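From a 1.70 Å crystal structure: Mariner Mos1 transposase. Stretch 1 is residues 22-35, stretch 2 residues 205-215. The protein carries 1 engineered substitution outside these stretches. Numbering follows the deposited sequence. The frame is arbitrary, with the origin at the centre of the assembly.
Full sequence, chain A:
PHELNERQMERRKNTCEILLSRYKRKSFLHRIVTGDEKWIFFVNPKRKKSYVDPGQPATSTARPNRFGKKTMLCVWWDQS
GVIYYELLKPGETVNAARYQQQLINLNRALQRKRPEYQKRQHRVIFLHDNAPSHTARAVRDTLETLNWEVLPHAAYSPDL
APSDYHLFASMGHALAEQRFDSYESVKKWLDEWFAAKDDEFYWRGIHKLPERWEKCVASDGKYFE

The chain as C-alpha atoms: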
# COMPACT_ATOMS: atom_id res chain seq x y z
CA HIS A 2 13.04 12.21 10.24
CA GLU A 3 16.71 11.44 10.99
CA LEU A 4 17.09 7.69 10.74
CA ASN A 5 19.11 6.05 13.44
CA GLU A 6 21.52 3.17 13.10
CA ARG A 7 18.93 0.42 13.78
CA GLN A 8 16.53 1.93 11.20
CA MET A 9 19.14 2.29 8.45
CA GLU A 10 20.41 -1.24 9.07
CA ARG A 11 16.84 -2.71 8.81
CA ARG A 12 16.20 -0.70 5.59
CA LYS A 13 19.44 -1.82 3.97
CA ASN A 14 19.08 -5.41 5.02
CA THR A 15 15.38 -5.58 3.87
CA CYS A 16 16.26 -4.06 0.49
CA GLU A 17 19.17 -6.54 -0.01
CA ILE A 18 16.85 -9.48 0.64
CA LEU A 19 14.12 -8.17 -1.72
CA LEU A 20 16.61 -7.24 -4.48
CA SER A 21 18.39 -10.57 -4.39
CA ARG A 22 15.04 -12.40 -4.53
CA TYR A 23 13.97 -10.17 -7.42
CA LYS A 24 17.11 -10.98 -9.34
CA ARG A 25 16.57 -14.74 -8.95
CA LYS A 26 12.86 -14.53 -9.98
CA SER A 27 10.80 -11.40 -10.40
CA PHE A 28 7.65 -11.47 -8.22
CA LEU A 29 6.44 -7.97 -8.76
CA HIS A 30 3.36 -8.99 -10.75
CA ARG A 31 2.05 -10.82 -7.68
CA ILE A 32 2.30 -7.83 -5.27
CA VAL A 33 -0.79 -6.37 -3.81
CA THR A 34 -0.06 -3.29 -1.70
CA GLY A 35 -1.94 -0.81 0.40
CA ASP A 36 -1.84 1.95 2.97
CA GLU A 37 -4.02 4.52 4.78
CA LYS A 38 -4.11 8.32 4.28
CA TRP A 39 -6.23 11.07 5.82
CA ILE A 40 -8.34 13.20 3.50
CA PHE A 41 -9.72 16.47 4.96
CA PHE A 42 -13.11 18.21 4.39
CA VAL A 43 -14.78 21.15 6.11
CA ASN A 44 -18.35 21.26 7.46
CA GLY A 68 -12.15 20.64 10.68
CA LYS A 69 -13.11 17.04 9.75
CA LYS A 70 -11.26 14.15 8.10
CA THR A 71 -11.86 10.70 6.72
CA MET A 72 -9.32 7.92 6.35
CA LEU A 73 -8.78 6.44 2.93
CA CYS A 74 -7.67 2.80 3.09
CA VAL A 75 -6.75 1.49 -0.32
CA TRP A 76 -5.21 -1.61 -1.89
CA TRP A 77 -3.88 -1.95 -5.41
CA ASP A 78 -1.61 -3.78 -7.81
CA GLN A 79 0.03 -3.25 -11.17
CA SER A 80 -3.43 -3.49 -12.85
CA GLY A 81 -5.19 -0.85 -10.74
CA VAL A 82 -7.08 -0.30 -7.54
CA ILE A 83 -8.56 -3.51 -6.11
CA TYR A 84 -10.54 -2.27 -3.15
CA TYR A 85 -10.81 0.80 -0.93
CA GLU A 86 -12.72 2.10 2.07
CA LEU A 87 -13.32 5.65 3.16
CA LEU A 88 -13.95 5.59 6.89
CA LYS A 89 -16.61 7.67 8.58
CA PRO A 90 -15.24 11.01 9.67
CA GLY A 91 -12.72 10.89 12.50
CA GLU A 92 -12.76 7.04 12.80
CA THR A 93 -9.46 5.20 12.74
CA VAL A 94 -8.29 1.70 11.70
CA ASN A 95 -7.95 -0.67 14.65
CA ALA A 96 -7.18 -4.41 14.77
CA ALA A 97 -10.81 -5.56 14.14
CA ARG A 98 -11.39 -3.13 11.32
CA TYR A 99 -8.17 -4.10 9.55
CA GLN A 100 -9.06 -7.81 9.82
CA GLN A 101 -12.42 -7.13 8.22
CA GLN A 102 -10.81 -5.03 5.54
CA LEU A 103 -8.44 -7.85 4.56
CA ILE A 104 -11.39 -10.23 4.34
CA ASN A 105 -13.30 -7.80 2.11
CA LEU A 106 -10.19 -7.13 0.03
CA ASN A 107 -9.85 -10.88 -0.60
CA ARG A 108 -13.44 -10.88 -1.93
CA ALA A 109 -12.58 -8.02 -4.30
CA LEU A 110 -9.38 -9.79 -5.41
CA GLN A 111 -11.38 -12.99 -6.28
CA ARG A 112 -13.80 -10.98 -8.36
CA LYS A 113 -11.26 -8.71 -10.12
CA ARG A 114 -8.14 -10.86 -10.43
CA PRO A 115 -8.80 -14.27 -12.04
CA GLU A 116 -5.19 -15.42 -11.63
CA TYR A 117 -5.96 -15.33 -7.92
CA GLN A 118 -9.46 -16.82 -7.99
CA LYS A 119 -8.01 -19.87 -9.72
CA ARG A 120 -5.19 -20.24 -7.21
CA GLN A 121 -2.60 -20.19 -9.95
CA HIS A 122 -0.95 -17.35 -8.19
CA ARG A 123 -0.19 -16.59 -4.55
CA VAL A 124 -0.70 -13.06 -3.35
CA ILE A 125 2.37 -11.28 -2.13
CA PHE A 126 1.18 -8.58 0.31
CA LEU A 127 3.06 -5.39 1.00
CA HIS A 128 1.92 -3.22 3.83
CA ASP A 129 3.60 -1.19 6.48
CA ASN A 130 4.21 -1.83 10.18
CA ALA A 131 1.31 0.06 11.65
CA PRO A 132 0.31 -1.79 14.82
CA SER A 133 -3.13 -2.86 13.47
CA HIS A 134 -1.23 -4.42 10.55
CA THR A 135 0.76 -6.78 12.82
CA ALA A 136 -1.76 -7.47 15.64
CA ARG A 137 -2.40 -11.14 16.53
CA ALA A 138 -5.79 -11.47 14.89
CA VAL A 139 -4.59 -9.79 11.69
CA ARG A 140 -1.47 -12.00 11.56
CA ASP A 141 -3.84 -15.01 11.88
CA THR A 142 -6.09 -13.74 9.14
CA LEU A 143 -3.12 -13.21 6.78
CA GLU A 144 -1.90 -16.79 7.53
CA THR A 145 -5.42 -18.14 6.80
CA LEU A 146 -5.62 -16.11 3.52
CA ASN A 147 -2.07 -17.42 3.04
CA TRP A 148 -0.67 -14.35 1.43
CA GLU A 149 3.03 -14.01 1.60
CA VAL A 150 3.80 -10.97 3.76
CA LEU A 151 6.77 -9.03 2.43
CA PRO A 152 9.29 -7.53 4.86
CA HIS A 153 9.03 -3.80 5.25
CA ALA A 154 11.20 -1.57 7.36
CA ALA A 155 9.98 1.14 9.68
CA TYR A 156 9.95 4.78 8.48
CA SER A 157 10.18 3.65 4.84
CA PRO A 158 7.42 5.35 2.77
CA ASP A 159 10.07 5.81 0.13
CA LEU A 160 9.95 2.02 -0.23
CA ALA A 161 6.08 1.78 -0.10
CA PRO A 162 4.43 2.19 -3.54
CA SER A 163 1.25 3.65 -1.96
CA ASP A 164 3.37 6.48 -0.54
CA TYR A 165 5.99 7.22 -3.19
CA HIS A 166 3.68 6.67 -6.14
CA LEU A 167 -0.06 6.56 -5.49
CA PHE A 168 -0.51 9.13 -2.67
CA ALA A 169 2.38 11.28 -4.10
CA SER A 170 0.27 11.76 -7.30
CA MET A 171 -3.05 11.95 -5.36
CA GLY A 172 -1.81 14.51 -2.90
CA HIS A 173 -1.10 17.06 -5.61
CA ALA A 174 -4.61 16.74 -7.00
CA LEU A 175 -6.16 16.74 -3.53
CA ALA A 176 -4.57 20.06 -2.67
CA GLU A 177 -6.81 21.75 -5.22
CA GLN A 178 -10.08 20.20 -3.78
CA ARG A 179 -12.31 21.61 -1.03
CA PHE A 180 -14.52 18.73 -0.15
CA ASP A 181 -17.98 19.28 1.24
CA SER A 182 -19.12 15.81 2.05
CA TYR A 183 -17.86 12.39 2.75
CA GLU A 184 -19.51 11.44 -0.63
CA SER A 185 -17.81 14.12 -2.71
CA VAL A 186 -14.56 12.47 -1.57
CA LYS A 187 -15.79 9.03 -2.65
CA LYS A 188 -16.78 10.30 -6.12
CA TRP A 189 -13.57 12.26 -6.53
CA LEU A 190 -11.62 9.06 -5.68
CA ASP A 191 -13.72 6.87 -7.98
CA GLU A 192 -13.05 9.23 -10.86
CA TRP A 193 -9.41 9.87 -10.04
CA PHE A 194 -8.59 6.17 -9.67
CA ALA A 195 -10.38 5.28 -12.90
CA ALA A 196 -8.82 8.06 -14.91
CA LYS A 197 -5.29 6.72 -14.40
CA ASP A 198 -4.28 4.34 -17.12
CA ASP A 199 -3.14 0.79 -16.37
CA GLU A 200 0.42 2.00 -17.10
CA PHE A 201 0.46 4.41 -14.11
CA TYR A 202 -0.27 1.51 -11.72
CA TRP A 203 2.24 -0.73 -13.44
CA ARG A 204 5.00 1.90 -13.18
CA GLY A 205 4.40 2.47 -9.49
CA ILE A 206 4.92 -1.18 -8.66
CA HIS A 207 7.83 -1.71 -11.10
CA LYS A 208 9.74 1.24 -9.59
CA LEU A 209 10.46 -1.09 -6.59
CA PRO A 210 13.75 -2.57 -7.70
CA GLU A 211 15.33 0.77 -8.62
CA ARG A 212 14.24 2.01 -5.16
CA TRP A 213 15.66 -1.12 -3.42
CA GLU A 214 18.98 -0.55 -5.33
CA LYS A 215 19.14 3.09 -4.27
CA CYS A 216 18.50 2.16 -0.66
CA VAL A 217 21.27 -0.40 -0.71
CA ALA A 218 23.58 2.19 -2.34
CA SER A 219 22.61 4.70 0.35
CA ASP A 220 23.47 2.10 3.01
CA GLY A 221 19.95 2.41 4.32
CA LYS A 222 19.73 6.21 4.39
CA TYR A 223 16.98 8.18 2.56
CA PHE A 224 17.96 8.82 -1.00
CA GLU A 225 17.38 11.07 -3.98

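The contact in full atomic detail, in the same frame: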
# COMPACT_ATOMS: atom_id res chain seq x y z
N ARG A 22 16.20 -11.59 -4.10
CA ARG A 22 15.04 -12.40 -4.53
C ARG A 22 14.60 -11.99 -5.91
O ARG A 22 14.37 -12.84 -6.78
CB ARG A 22 13.86 -12.28 -3.57
CG ARG A 22 12.63 -13.09 -4.09
CD ARG A 22 11.58 -13.04 -3.04
NE ARG A 22 10.33 -13.70 -3.47
CZ ARG A 22 9.27 -13.82 -2.68
NH1 ARG A 22 9.28 -13.27 -1.48
NH2 ARG A 22 8.20 -14.43 -3.11
N TYR A 23 14.42 -10.70 -6.14
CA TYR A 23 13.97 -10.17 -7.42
C TYR A 23 14.85 -10.63 -8.54
O TYR A 23 14.34 -11.00 -9.57
CB TYR A 23 13.84 -8.65 -7.38
CG TYR A 23 13.65 -8.00 -8.71
CD1 TYR A 23 12.42 -8.04 -9.40
CD2 TYR A 23 14.72 -7.39 -9.34
CE1 TYR A 23 12.25 -7.45 -10.64
CE2 TYR A 23 14.57 -6.82 -10.59
CZ TYR A 23 13.37 -6.85 -11.26
OH TYR A 23 13.32 -6.24 -12.48
N LYS A 24 16.15 -10.60 -8.29
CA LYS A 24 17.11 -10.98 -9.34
C LYS A 24 17.00 -12.46 -9.68
O LYS A 24 17.18 -12.82 -10.85
CB LYS A 24 18.52 -10.57 -8.91
CG LYS A 24 18.62 -9.04 -8.96
CD LYS A 24 19.99 -8.57 -8.54
CE LYS A 24 20.22 -7.09 -8.81
NZ LYS A 24 21.26 -6.67 -7.83
N ARG A 25 16.74 -13.30 -8.70
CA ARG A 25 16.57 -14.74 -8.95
C ARG A 25 15.27 -14.93 -9.75
O ARG A 25 15.29 -15.63 -10.73
CB ARG A 25 16.54 -15.56 -7.67
CG ARG A 25 17.90 -15.86 -7.05
CD ARG A 25 17.87 -16.71 -5.76
NE ARG A 25 17.80 -15.91 -4.53
CZ ARG A 25 16.70 -15.67 -3.79
NH1 ARG A 25 16.81 -14.91 -2.68
NH2 ARG A 25 15.51 -16.18 -4.13
N LYS A 26 14.15 -14.30 -9.32
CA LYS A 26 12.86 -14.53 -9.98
C LYS A 26 11.95 -13.39 -9.70
O LYS A 26 11.56 -13.26 -8.59
CB LYS A 26 12.21 -15.81 -9.54
CG LYS A 26 10.92 -16.16 -10.30
CD LYS A 26 10.25 -17.31 -9.60
CE LYS A 26 9.00 -17.81 -10.28
NZ LYS A 26 8.03 -18.22 -9.20
N SER A 27 11.69 -12.53 -10.67
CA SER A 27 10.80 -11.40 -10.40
C SER A 27 9.45 -11.82 -9.89
O SER A 27 8.84 -12.72 -10.46
CB SER A 27 10.59 -10.51 -11.63
OG SER A 27 9.73 -9.47 -11.33
N PHE A 28 8.93 -11.14 -8.86
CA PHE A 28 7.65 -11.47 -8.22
C PHE A 28 6.75 -10.27 -8.21
O PHE A 28 5.66 -10.24 -7.58
CB PHE A 28 7.90 -11.93 -6.80
CG PHE A 28 8.72 -10.96 -5.98
CD1 PHE A 28 10.14 -11.03 -5.95
CD2 PHE A 28 8.11 -10.02 -5.20
CE1 PHE A 28 10.89 -10.20 -5.18
CE2 PHE A 28 8.89 -9.14 -4.44
CZ PHE A 28 10.26 -9.23 -4.42
N LEU A 29 7.15 -9.23 -8.90
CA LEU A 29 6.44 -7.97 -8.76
C LEU A 29 4.99 -7.97 -9.25
O LEU A 29 4.13 -7.22 -8.74
CB LEU A 29 7.14 -6.89 -9.55
CG LEU A 29 8.59 -6.64 -9.21
CD1 LEU A 29 9.03 -5.48 -10.07
CD2 LEU A 29 8.87 -6.40 -7.74
N HIS A 30 4.70 -8.85 -10.21
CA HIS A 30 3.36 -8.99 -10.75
C HIS A 30 2.39 -9.67 -9.79
O HIS A 30 1.14 -9.66 -10.02
CB HIS A 30 3.43 -9.80 -12.06
CG HIS A 30 4.00 -11.17 -11.88
ND1 HIS A 30 5.32 -11.39 -11.61
CD2 HIS A 30 3.42 -12.40 -11.95
CE1 HIS A 30 5.54 -12.70 -11.52
NE2 HIS A 30 4.39 -13.32 -11.73
N ARG A 31 2.90 -10.23 -8.68
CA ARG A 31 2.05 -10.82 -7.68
C ARG A 31 1.87 -9.92 -6.45
O ARG A 31 1.23 -10.33 -5.50
CB ARG A 31 2.55 -12.21 -7.24
CG ARG A 31 2.69 -13.09 -8.46
CD ARG A 31 2.90 -14.53 -8.13
NE ARG A 31 4.23 -14.86 -7.64
CZ ARG A 31 4.49 -15.27 -6.41
NH1 ARG A 31 3.54 -15.40 -5.52
NH2 ARG A 31 5.74 -15.58 -6.10
N ILE A 32 2.40 -8.70 -6.45
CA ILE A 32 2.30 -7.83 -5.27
C ILE A 32 0.96 -7.09 -5.26
O ILE A 32 0.51 -6.51 -6.27
CB ILE A 32 3.43 -6.77 -5.28
CG1 ILE A 32 4.77 -7.44 -5.06
CG2 ILE A 32 3.17 -5.73 -4.22
CD1 ILE A 32 5.94 -6.50 -5.19
N VAL A 33 0.33 -7.17 -4.13
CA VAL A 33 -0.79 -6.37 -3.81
C VAL A 33 -0.30 -5.52 -2.63
O VAL A 33 0.27 -6.03 -1.65
CB VAL A 33 -1.96 -7.27 -3.35
CG1 VAL A 33 -3.12 -6.50 -2.72
CG2 VAL A 33 -2.46 -8.13 -4.51
N THR A 34 -0.58 -4.23 -2.72
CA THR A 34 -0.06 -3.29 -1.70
C THR A 34 -1.13 -2.37 -1.24
O THR A 34 -2.08 -2.08 -1.98
CB THR A 34 1.24 -2.65 -2.18
OG1 THR A 34 1.94 -1.99 -1.12
CG2 THR A 34 1.02 -1.59 -3.23
N GLY A 35 -0.93 -1.73 -0.09
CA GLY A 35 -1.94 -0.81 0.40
C GLY A 35 -1.45 -0.02 1.56
O GLY A 35 -0.41 -0.31 2.19
N GLY A 205 4.23 2.30 -10.90
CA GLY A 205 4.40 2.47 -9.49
C GLY A 205 4.95 1.23 -8.80
O GLY A 205 5.83 1.31 -7.95
N ILE A 206 4.48 0.07 -9.22
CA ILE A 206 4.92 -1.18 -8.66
C ILE A 206 6.32 -1.51 -9.21
O ILE A 206 7.21 -1.98 -8.48
CB ILE A 206 3.96 -2.34 -9.03
CG1 ILE A 206 2.54 -2.16 -8.38
CG2 ILE A 206 4.47 -3.72 -8.65
CD1 ILE A 206 2.52 -2.11 -6.86
N HIS A 207 6.52 -1.33 -10.51
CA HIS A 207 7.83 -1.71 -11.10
C HIS A 207 8.99 -0.72 -10.85
O HIS A 207 10.14 -0.99 -11.21
CB HIS A 207 7.59 -2.08 -12.59
CG HIS A 207 6.84 -3.37 -12.74
ND1 HIS A 207 7.45 -4.56 -13.04
CD2 HIS A 207 5.53 -3.67 -12.56
CE1 HIS A 207 6.57 -5.53 -13.07
NE2 HIS A 207 5.39 -5.02 -12.77
N LYS A 208 8.73 0.38 -10.16
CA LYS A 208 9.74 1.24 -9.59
C LYS A 208 10.46 0.57 -8.41
O LYS A 208 11.43 1.13 -7.94
CB LYS A 208 9.08 2.57 -9.11
CG LYS A 208 9.12 3.79 -10.05
CD LYS A 208 8.05 4.75 -9.57
CE LYS A 208 8.06 6.15 -10.19
NZ LYS A 208 7.07 7.02 -9.45
N LEU A 209 9.93 -0.53 -7.88
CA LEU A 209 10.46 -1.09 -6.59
C LEU A 209 11.96 -1.43 -6.69
O LEU A 209 12.75 -1.04 -5.84
CB LEU A 209 9.66 -2.27 -6.03
CG LEU A 209 8.35 -1.88 -5.32
CD1 LEU A 209 7.42 -3.08 -5.13
CD2 LEU A 209 8.70 -1.28 -3.94
N PRO A 210 12.36 -2.16 -7.71
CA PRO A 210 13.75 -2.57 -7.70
C PRO A 210 14.77 -1.46 -7.79
O PRO A 210 15.82 -1.56 -7.12
CB PRO A 210 13.86 -3.48 -8.93
CG PRO A 210 12.51 -3.94 -9.22
CD PRO A 210 11.63 -2.76 -8.82
N GLU A 211 14.45 -0.37 -8.50
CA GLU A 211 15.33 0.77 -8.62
C GLU A 211 15.41 1.45 -7.22
O GLU A 211 16.51 1.86 -6.78
CB GLU A 211 14.83 1.74 -9.69
CG GLU A 211 15.16 3.20 -9.41
CD GLU A 211 14.71 4.13 -10.53
OE1 GLU A 211 15.61 4.83 -11.07
OE2 GLU A 211 13.48 4.18 -10.84
N ARG A 212 14.28 1.50 -6.52
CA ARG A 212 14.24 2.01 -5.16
C ARG A 212 15.10 1.14 -4.23
O ARG A 212 15.95 1.66 -3.50
CB ARG A 212 12.80 2.06 -4.64
CG ARG A 212 11.87 2.90 -5.50
CD ARG A 212 10.99 3.79 -4.64
NE ARG A 212 10.52 4.97 -5.37
CZ ARG A 212 10.60 6.21 -4.91
NH1 ARG A 212 11.14 6.45 -3.72
NH2 ARG A 212 10.15 7.22 -5.65
N TRP A 213 14.88 -0.17 -4.27
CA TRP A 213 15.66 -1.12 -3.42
C TRP A 213 17.17 -0.87 -3.67
O TRP A 213 17.95 -0.79 -2.69
CB TRP A 213 15.31 -2.57 -3.57
CG TRP A 213 13.92 -2.89 -3.24
CD1 TRP A 213 13.12 -2.24 -2.32
CD2 TRP A 213 13.06 -3.88 -3.85
NE1 TRP A 213 11.88 -2.80 -2.30
CE2 TRP A 213 11.83 -3.83 -3.19
CE3 TRP A 213 13.26 -4.89 -4.76
CZ2 TRP A 213 10.78 -4.67 -3.53
CZ3 TRP A 213 12.23 -5.70 -5.08
CH2 TRP A 213 11.01 -5.58 -4.48
N GLU A 214 17.54 -0.73 -4.94
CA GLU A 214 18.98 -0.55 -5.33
C GLU A 214 19.52 0.72 -4.72
O GLU A 214 20.64 0.74 -4.23
CB GLU A 214 19.14 -0.54 -6.85
CG GLU A 214 20.48 -1.13 -7.25
CD GLU A 214 20.38 -2.34 -8.15
OE1 GLU A 214 20.02 -3.47 -7.67
OE2 GLU A 214 20.75 -2.17 -9.34
N LYS A 215 18.74 1.79 -4.82
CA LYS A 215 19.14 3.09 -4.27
C LYS A 215 19.32 3.02 -2.76
O LYS A 215 20.26 3.62 -2.20
CB LYS A 215 18.18 4.18 -4.66
CG LYS A 215 18.30 4.58 -6.12
CD LYS A 215 17.40 5.75 -6.37
CE LYS A 215 17.51 6.22 -7.80
NZ LYS A 215 16.44 7.25 -7.94

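Segments far apart in sequence often pack through apolar side chains and leave their few charged groups at the margin, and the contact between residues 22-35 and 205-215 of Mariner Mos1 transposase is a compact example. No two touching residues lie closer than 172 positions in the chain, yet together the stretches bury 512 Å² of surface.

The backbones supply a frame without bonding to each other. The first stretch enters as the last turn of a helix, leaves helical geometry at Lys 26, passes through a 3-10 segment at 29-31 and continues as a strand from Ile 32. The second is helical over most of its length. The CA atoms of Leu 29 and His 207 approach to 6.8 Å and those of Tyr 23 and Pro 210 to 7.6 Å. Each segment meets its backbone needs partly within itself, as in Ile 32 N to Leu 29 O at 3.2 Å and Trp 213 N to Leu 209 O at 2.8 Å.

Aliphatic packing centres on Leu 29, which has the largest area covered by the opposing stretch. Its CB points toward that stretch, and its branches reach different neighbours: CD1 lies 3.9 Å from Pro 210 CG, while CD2 lies 4.0 Å from Trp 213 CH2. Farther along, the extended strand turns alternate side chains to the contact. Ile 32 CD1 meets Leu 209 CD1 at 3.7 Å and Thr 34 CG2 meets Ile 206 CD1 at 4.0 Å, whereas Val 33, between them, points away.

Aromatic rings add directional contacts. Pro 210 CG sits over one face of the Tyr 23 ring, 3.7 Å from its centroid and only 13° off the normal, so a C-H group of the proline ring can lie against the pi cloud, a weak, largely dispersive contact. Leu 29 CB makes a looser version over His 207, 4.2 Å from the ring centroid. Phe 28 and Trp 213 instead meet rim to rim, with Phe 28 CZ 3.7 Å from Trp 213 CH2; with centroids 6.0 Å apart and planes at 21°, neither ring covers the other. Tyr 23 CB approaches the edge of the same indole, 4.1 Å from Trp 213 CZ3.

Polar chemistry is confined to an exposed pair. The long side chain of Lys 24 brings NZ to 3.4 Å from Glu 214 OE1, forming a salt bridge whose hydrogen bond is weak; the placement of Glu 214 OE1 is less sure, so the distance should be read with caution. Apolar packing carries most of the contact.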